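PDB 2NVV: acetyl-CoA hydrolase/transferase family protein from Porphyromonas gingivalis, which probably hydrolyses acetyl-CoA or transfers its CoA moiety between acyl groups and acetate, and binds zinc. Local coordinates for residues I422-G427 with D445-P450; N435-A440 with Q467-L472; C475-Q480 with R489-E494. All coordinates share one frame; numbering follows the deposited sequence.

How the contacts relate
Contacts 1 and 2 sit at the two ends of helix 436-446: contact 2 packs its first turn against 467-472, and contact 1 docks its end and the following loop on the hairpin at 422-427. Their centres are about 18 Å apart. Contact 3 lies about 17 Å from contact 2 and about 20 Å from contact 1, centre to centre. It touches contact 2 where Q470 OE1 packs on C475 CB at 3.7 Å. Contact 2 lies beside the zinc site: the P436 side chain is about 4 Å from that of the zinc ligand E416, and that of T468 about 7 Å from a zinc ion. The I423 side chain of contact 1 is about 8 Å from that of V262, predicted to bind CoA.

Contact 1. Residues I422-G427 with D445-P450; sequences IISEWG and DKCVHP
A tight β-hairpin at the edge of the mixed sheet in the C-terminal part of the protein meets the end of helix 436-446 and the loop behind it. Strands 421-424 and 427-430 are joined across E425 and W426, with S424 N bonded to G427 O. W426 stands at the corner of this turn, its CG anti to the carbonyl carbon (chi1 -65°), and it runs along the backbone of 446-450. Its CB lies beside K446 O. Further out, W426 CD1 faces C447 O at 3.4 Å, this carbonyl oxygen lying in the indole plane at the ring edge, while V448 O approaches obliquely. W426 NE1 comes to 3.4 Å from H449 CA, and its polar partner is S395 OG through a weak hydrogen bond. P450 CD lies over the rim of one face, 3.5 Å from W426 CE2; E425 CG lies over the rim of the opposite face, so the indole is held between the two. On the six-membered ring, W426 CZ2 lies over the rim of one H449 face. The five-membered ring of W426 and the H449 ring form an offset edge-to-face pair, the indole edge directed at the imidazole face, with planes at 90° and centroids 5.3 Å apart. ND1 of that histidine accepts a bond from D451 N, which would help to fix its rotation. The single hydrogen bond between the segments runs from S424 OG to C447 O, 2.6 Å long, with the donor in the carbonyl plane on a lone pair. The same hydroxyl receives a weak bond from W426 N, so it ties the turn to the loop. C447 SG lies against the two strands at the turn, 3.3 Å from I422 O and 3.6 Å from G427 O.

Contact 2. Residues N435-A440 with Q467-L472; sequences NPRERA and QTPQNL
The guanidinium of R437 carries P469 on one of its faces: CG of the proline lies 3.2 Å above the plane, over the centre of the group, and P469 CG is 3.3 Å from R437 CZ. The arginine chain, extended from CG to NE, carries the group out to P469, and the turn at its end (chi4 -74°) sets the plane against the proline ring, which it crosses obliquely. A second guanidinium, that of R439, lies with one face over the N435-P436 peptide link, P436 N being 3.4 Å above its plane. R439 NH2 forms a salt bridge with E416, a zinc ligand, and also bonds F359 O, which places the contact beside the zinc site.

Both arginines belong to the first turns of helix 436-446. N435 is the N-cap residue, and N435 N donates to E438 OE1, three residues on, in a nearly straight bond of 2.9 Å (N-H...O 174°) on the anti lone pair. This is the backbone-to-acid half of a capping box. P436 makes the largest single contribution to the buried surface, followed by P469. P436 CB is 3.5 Å from Q467 O, P436 CG is 3.7 Å from T468 OG1, and the proline crosses the bent side chain of Q467 at about a right angle. P469 CD is a looser neighbour at 4.4 Å from P436 CB. The second subunit closes on this region: S99 of that chain bonds E438 OE2, and G369 of that chain packs on T468.

No hydrogen bond links the two segments, which meet by van der Waals packing, chiefly the P469 ring on the R437 guanidinium and P436 on Q467. R437 NH2 bonds L460 O, which would fix the guanidinium flat against P469 CG.

Contact 3. Residues C475-Q480 with R489-E494; sequences CFAFHQ and RNVRWE
Helix 477-484 begins here, and the C-terminal tail of the chain folds back over its first turn. F476 is the N-cap residue, and Q480 N bonds its carbonyl oxygen as the helix starts. Two side chains of this turn, A477 and F478, meet V491 and W493 of the tail. A477 CB touches the six-membered ring of W493 at CZ3, 3.6 Å away. F478 turns its ring toward the same indole and meets it rim to rim, F478 CE1 lying 3.6 Å from both CZ2 and CH2 of W493. The planes of the F478 ring and the six-membered ring of W493 are nearly parallel, 15° apart, with centroids 5.8 Å apart, and neither covers the face of the other, so this is not a stack. V491 lies beside them. V491 CG2 rests 3.8 Å from A477 O and 4.1 Å from F478 CD1, while V491 CG1, anti to the backbone N (chi1 168°), lies over the rim of one face of the W493 ring, 4.0 Å from its plane. The valine thus reaches both aromatic partners with different methyls.

Helix 453-459 backs this cluster, with L456 on F478 and L455 on V491. Close by, at the start of the helix, C475 and F476 pack on F476 and C475 of the second subunit, so the cluster lies next to the dimer interface.

Between the segments there is no hydrogen bond; the tail is held by methyl and aromatic carbon contacts. The one polar atom of the indole, W493 NE1, is satisfied by L455 O of the neighbouring helix, which would limit rotation of the ring and tie the tail to a second helix as well.

Contact 1. Residues I422-G427 with D445-P450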
# COMPACT_ATOMS: atom_id res chain seq x y z
N ILE A 422 -0.88 16.46 -5.14
CA ILE A 422 -2.31 16.78 -5.12
C ILE A 422 -2.54 17.98 -6.05
O ILE A 422 -1.76 18.94 -6.05
CB ILE A 422 -2.79 17.12 -3.70
CG1 ILE A 422 -2.54 15.94 -2.77
CG2 ILE A 422 -4.27 17.42 -3.73
CD1 ILE A 422 -2.98 16.19 -1.34
N ILE A 423 -3.61 17.93 -6.83
CA ILE A 423 -3.89 19.00 -7.76
C ILE A 423 -5.37 19.41 -7.86
O ILE A 423 -6.25 18.56 -8.06
CB ILE A 423 -3.42 18.60 -9.18
CG1 ILE A 423 -1.92 18.37 -9.18
CG2 ILE A 423 -3.81 19.67 -10.19
CD1 ILE A 423 -1.39 17.76 -10.45
N SER A 424 -5.65 20.69 -7.71
CA SER A 424 -7.02 21.19 -7.85
C SER A 424 -6.98 22.26 -8.95
O SER A 424 -5.98 22.40 -9.64
CB SER A 424 -7.55 21.77 -6.53
OG SER A 424 -6.90 22.97 -6.18
N GLU A 425 -8.06 23.00 -9.11
CA GLU A 425 -8.09 24.04 -10.14
C GLU A 425 -7.16 25.21 -9.79
O GLU A 425 -6.75 25.97 -10.67
CB GLU A 425 -9.51 24.56 -10.34
CG GLU A 425 -10.09 25.36 -9.16
CD GLU A 425 -10.69 24.51 -8.04
OE1 GLU A 425 -11.42 25.08 -7.21
OE2 GLU A 425 -10.43 23.30 -7.97
N TRP A 426 -6.83 25.32 -8.51
CA TRP A 426 -5.98 26.39 -8.01
C TRP A 426 -4.48 26.21 -8.19
O TRP A 426 -3.74 27.19 -8.17
CB TRP A 426 -6.28 26.62 -6.54
CG TRP A 426 -7.67 27.11 -6.30
CD1 TRP A 426 -8.63 26.52 -5.54
CD2 TRP A 426 -8.25 28.31 -6.83
NE1 TRP A 426 -9.78 27.28 -5.56
CE2 TRP A 426 -9.57 28.38 -6.34
CE3 TRP A 426 -7.78 29.33 -7.67
CZ2 TRP A 426 -10.42 29.43 -6.66
CZ3 TRP A 426 -8.63 30.37 -7.99
CH2 TRP A 426 -9.93 30.41 -7.48
N GLY A 427 -4.03 24.98 -8.37
CA GLY A 427 -2.60 24.74 -8.54
C GLY A 427 -2.22 23.35 -8.09
O GLY A 427 -3.10 22.55 -7.78
N ASP A 445 -1.74 26.75 0.26
CA ASP A 445 -1.41 27.81 -0.69
C ASP A 445 -1.68 27.49 -2.16
O ASP A 445 -2.01 28.38 -2.95
CB ASP A 445 0.06 28.20 -0.54
CG ASP A 445 0.37 28.79 0.82
OD1 ASP A 445 1.57 28.96 1.12
OD2 ASP A 445 -0.58 29.11 1.58
N LYS A 446 -1.55 26.22 -2.54
CA LYS A 446 -1.72 25.82 -3.93
C LYS A 446 -3.02 25.13 -4.34
O LYS A 446 -3.50 25.35 -5.45
CB LYS A 446 -0.56 24.92 -4.35
CG LYS A 446 0.84 25.49 -4.10
CD LYS A 446 1.02 26.89 -4.69
CE LYS A 446 2.41 27.04 -5.34
NZ LYS A 446 3.55 26.68 -4.46
N CYS A 447 -3.59 24.32 -3.46
CA CYS A 447 -4.80 23.57 -3.79
C CYS A 447 -6.12 23.99 -3.15
O CYS A 447 -7.17 23.96 -3.79
CB CYS A 447 -4.56 22.09 -3.48
SG CYS A 447 -3.12 21.38 -4.34
N VAL A 448 -6.06 24.36 -1.88
CA VAL A 448 -7.23 24.79 -1.13
C VAL A 448 -7.89 26.04 -1.74
O VAL A 448 -7.21 26.94 -2.26
CB VAL A 448 -6.84 25.09 0.33
CG1 VAL A 448 -8.05 25.54 1.14
CG2 VAL A 448 -6.23 23.85 0.95
N HIS A 449 -9.21 26.10 -1.67
CA HIS A 449 -9.96 27.23 -2.19
C HIS A 449 -9.77 28.41 -1.24
O HIS A 449 -9.84 28.26 -0.01
CB HIS A 449 -11.45 26.85 -2.30
CG HIS A 449 -12.31 27.94 -2.85
ND1 HIS A 449 -12.45 29.16 -2.23
CD2 HIS A 449 -13.09 27.98 -3.96
CE1 HIS A 449 -13.29 29.91 -2.93
NE2 HIS A 449 -13.69 29.22 -3.98
N PRO A 450 -9.54 29.62 -1.79
CA PRO A 450 -9.33 30.84 -0.98
C PRO A 450 -10.22 30.96 0.25
O PRO A 450 -9.75 31.36 1.31
CB PRO A 450 -9.56 31.95 -2.00
CG PRO A 450 -8.92 31.36 -3.23
CD PRO A 450 -9.47 29.94 -3.23

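Contact 2. Residues N435-A440 with Q467-L472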
# COMPACT_ATOMS: atom_id res chain seq x y z
N ASN A 435 7.69 17.46 5.33
CA ASN A 435 7.14 16.90 6.55
C ASN A 435 5.69 17.36 6.62
O ASN A 435 5.22 18.06 5.72
CB ASN A 435 7.95 17.38 7.78
CG ASN A 435 7.79 18.86 8.04
OD1 ASN A 435 8.32 19.38 9.02
ND2 ASN A 435 7.07 19.55 7.18
N PRO A 436 4.95 16.98 7.69
CA PRO A 436 3.55 17.39 7.79
C PRO A 436 3.25 18.88 7.65
O PRO A 436 2.40 19.28 6.85
CB PRO A 436 3.13 16.82 9.14
CG PRO A 436 3.94 15.54 9.19
CD PRO A 436 5.30 16.00 8.73
N ARG A 437 3.95 19.71 8.42
CA ARG A 437 3.73 21.15 8.37
C ARG A 437 4.04 21.78 7.03
O ARG A 437 3.31 22.66 6.55
CB ARG A 437 4.54 21.85 9.46
CG ARG A 437 3.90 21.77 10.83
CD ARG A 437 4.71 22.51 11.88
NE ARG A 437 4.07 22.40 13.18
CZ ARG A 437 2.97 23.06 13.53
NH1 ARG A 437 2.44 22.89 14.74
NH2 ARG A 437 2.39 23.90 12.67
N GLU A 438 5.13 21.34 6.41
CA GLU A 438 5.52 21.87 5.11
C GLU A 438 4.55 21.49 4.00
O GLU A 438 4.28 22.27 3.10
CB GLU A 438 6.94 21.41 4.76
CG GLU A 438 7.96 21.83 5.80
CD GLU A 438 9.27 21.07 5.69
OE1 GLU A 438 9.23 19.87 5.33
OE2 GLU A 438 10.33 21.66 5.99
N ARG A 439 4.01 20.28 4.07
CA ARG A 439 3.08 19.88 3.02
C ARG A 439 1.68 20.47 3.25
O ARG A 439 0.90 20.62 2.31
CB ARG A 439 3.07 18.34 2.87
CG ARG A 439 2.29 17.56 3.88
CD ARG A 439 2.30 16.08 3.48
NE ARG A 439 3.52 15.41 3.89
CZ ARG A 439 3.67 14.79 5.06
NH1 ARG A 439 4.82 14.20 5.36
NH2 ARG A 439 2.65 14.74 5.91
N ALA A 440 1.38 20.84 4.49
CA ALA A 440 0.09 21.46 4.79
C ALA A 440 0.09 22.88 4.21
O ALA A 440 -0.89 23.31 3.61
CB ALA A 440 -0.13 21.51 6.31
N GLN A 467 5.13 16.07 15.68
CA GLN A 467 5.38 15.88 14.25
C GLN A 467 4.14 16.27 13.43
O GLN A 467 4.25 16.98 12.43
CB GLN A 467 5.73 14.41 14.01
CG GLN A 467 5.66 13.92 12.57
CD GLN A 467 6.81 14.39 11.71
OE1 GLN A 467 6.93 13.99 10.56
NE2 GLN A 467 7.66 15.25 12.26
N THR A 468 2.96 15.83 13.86
CA THR A 468 1.72 16.14 13.15
C THR A 468 0.78 16.96 14.04
O THR A 468 0.28 16.48 15.06
CB THR A 468 1.01 14.83 12.71
OG1 THR A 468 1.92 14.05 11.91
CG2 THR A 468 -0.24 15.13 11.90
N PRO A 469 0.53 18.23 13.66
CA PRO A 469 -0.33 19.18 14.36
C PRO A 469 -1.83 18.91 14.33
O PRO A 469 -2.62 19.84 14.12
CB PRO A 469 -0.00 20.52 13.69
CG PRO A 469 1.29 20.29 12.98
CD PRO A 469 1.16 18.88 12.50
N GLN A 470 -2.24 17.66 14.54
CA GLN A 470 -3.68 17.34 14.55
C GLN A 470 -4.26 17.64 15.93
O GLN A 470 -3.70 17.24 16.96
CB GLN A 470 -3.91 15.87 14.19
CG GLN A 470 -3.80 15.57 12.71
CD GLN A 470 -4.97 16.10 11.91
OE1 GLN A 470 -5.62 17.06 12.29
NE2 GLN A 470 -5.22 15.48 10.77
N ASN A 471 -5.37 18.36 15.96
CA ASN A 471 -6.01 18.70 17.22
C ASN A 471 -7.25 17.81 17.40
O ASN A 471 -8.33 18.11 16.90
CB ASN A 471 -6.41 20.16 17.22
CG ASN A 471 -6.86 20.64 18.57
OD1 ASN A 471 -7.67 19.99 19.22
ND2 ASN A 471 -6.33 21.78 19.01
N LEU A 472 -7.06 16.72 18.13
CA LEU A 472 -8.13 15.76 18.36
C LEU A 472 -9.42 16.34 18.92
O LEU A 472 -10.46 15.68 18.87
CB LEU A 472 -7.62 14.63 19.26
CG LEU A 472 -7.10 13.38 18.52
CD1 LEU A 472 -6.18 13.77 17.36
CD2 LEU A 472 -6.39 12.48 19.52

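Contact 3. Residues C475-Q480 with R489-E494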
# COMPACT_ATOMS: atom_id res chain seq x y z
N CYS A 475 -10.42 18.37 15.02
CA CYS A 475 -9.98 17.99 13.67
C CYS A 475 -11.14 17.73 12.71
O CYS A 475 -10.97 17.79 11.49
CB CYS A 475 -9.07 16.76 13.72
SG CYS A 475 -9.78 15.32 14.53
N PHE A 476 -12.32 17.44 13.25
CA PHE A 476 -13.50 17.16 12.43
C PHE A 476 -14.54 18.27 12.46
O PHE A 476 -15.69 18.06 12.08
CB PHE A 476 -14.16 15.85 12.87
CG PHE A 476 -13.35 14.62 12.53
CD1 PHE A 476 -13.20 13.59 13.45
CD2 PHE A 476 -12.75 14.50 11.28
CE1 PHE A 476 -12.46 12.45 13.13
CE2 PHE A 476 -12.02 13.36 10.95
CZ PHE A 476 -11.87 12.34 11.88
N ALA A 477 -14.12 19.45 12.89
CA ALA A 477 -15.02 20.60 12.95
C ALA A 477 -15.64 20.94 11.60
O ALA A 477 -16.80 21.33 11.53
CB ALA A 477 -14.26 21.80 13.48
N PHE A 478 -14.87 20.80 10.53
CA PHE A 478 -15.38 21.08 9.18
C PHE A 478 -16.60 20.20 8.87
O PHE A 478 -17.63 20.70 8.42
CB PHE A 478 -14.27 20.83 8.15
CG PHE A 478 -13.42 22.03 7.88
CD1 PHE A 478 -13.00 22.86 8.91
CD2 PHE A 478 -13.02 22.34 6.58
CE1 PHE A 478 -12.20 23.98 8.66
CE2 PHE A 478 -12.23 23.46 6.32
CZ PHE A 478 -11.82 24.28 7.37
N HIS A 479 -16.45 18.90 9.11
CA HIS A 479 -17.50 17.92 8.87
C HIS A 479 -18.66 18.16 9.82
O HIS A 479 -19.84 18.05 9.43
CB HIS A 479 -16.95 16.52 9.11
CG HIS A 479 -15.76 16.19 8.27
ND1 HIS A 479 -15.86 15.74 6.97
CD2 HIS A 479 -14.44 16.21 8.56
CE1 HIS A 479 -14.66 15.50 6.49
NE2 HIS A 479 -13.77 15.77 7.44
N GLN A 480 -18.33 18.45 11.07
CA GLN A 480 -19.33 18.72 12.08
C GLN A 480 -20.13 19.95 11.71
O GLN A 480 -21.35 19.96 11.85
CB GLN A 480 -18.68 18.91 13.45
CG GLN A 480 -18.25 17.62 14.13
CD GLN A 480 -17.52 17.87 15.43
OE1 GLN A 480 -17.56 17.04 16.35
NE2 GLN A 480 -16.84 19.00 15.53
N ARG A 489 -17.73 27.11 6.00
CA ARG A 489 -17.08 28.41 6.21
C ARG A 489 -17.49 29.04 7.53
O ARG A 489 -16.87 30.00 7.97
CB ARG A 489 -17.43 29.38 5.08
CG ARG A 489 -16.86 29.03 3.71
CD ARG A 489 -18.01 28.80 2.76
NE ARG A 489 -17.96 29.67 1.60
CZ ARG A 489 -19.00 29.92 0.82
NH1 ARG A 489 -20.18 29.38 1.09
NH2 ARG A 489 -18.84 30.69 -0.26
N ASN A 490 -18.55 28.51 8.14
CA ASN A 490 -19.04 29.01 9.42
C ASN A 490 -18.20 28.55 10.61
O ASN A 490 -18.53 28.85 11.76
CB ASN A 490 -20.48 28.57 9.64
CG ASN A 490 -21.42 29.26 8.72
OD1 ASN A 490 -21.31 30.47 8.50
ND2 ASN A 490 -22.37 28.52 8.16
N VAL A 491 -17.13 27.82 10.33
CA VAL A 491 -16.29 27.33 11.39
C VAL A 491 -15.45 28.44 11.99
O VAL A 491 -14.99 29.34 11.29
CB VAL A 491 -15.35 26.19 10.89
CG1 VAL A 491 -14.29 25.88 11.94
CG2 VAL A 491 -16.16 24.94 10.59
N ARG A 492 -15.29 28.37 13.31
CA ARG A 492 -14.48 29.30 14.09
C ARG A 492 -13.90 28.39 15.16
O ARG A 492 -14.63 27.85 16.00
CB ARG A 492 -15.35 30.40 14.70
CG ARG A 492 -15.76 31.48 13.70
CD ARG A 492 -16.79 32.42 14.30
NE ARG A 492 -16.39 32.91 15.62
CZ ARG A 492 -17.20 33.60 16.43
NH1 ARG A 492 -16.76 34.01 17.62
NH2 ARG A 492 -18.44 33.87 16.06
N TRP A 493 -12.59 28.20 15.12
CA TRP A 493 -11.92 27.31 16.06
C TRP A 493 -12.22 27.58 17.52
O TRP A 493 -12.22 26.66 18.34
CB TRP A 493 -10.41 27.34 15.80
CG TRP A 493 -10.09 26.95 14.40
CD1 TRP A 493 -9.53 27.73 13.43
CD2 TRP A 493 -10.40 25.69 13.77
NE1 TRP A 493 -9.47 27.05 12.24
CE2 TRP A 493 -10.00 25.79 12.42
CE3 TRP A 493 -10.97 24.49 14.22
CZ2 TRP A 493 -10.15 24.74 11.50
CZ3 TRP A 493 -11.12 23.45 13.31
CH2 TRP A 493 -10.72 23.58 11.97
N GLU A 494 -12.51 28.84 17.85
CA GLU A 494 -12.81 29.21 19.22
C GLU A 494 -14.16 28.63 19.63
O GLU A 494 -14.46 28.51 20.82
CB GLU A 494 -12.81 30.73 19.37
CG GLU A 494 -11.41 31.35 19.35
CD GLU A 494 -10.69 31.24 17.99
OE1 GLU A 494 -9.44 31.28 17.97
OE2 GLU A 494 -11.37 31.12 16.94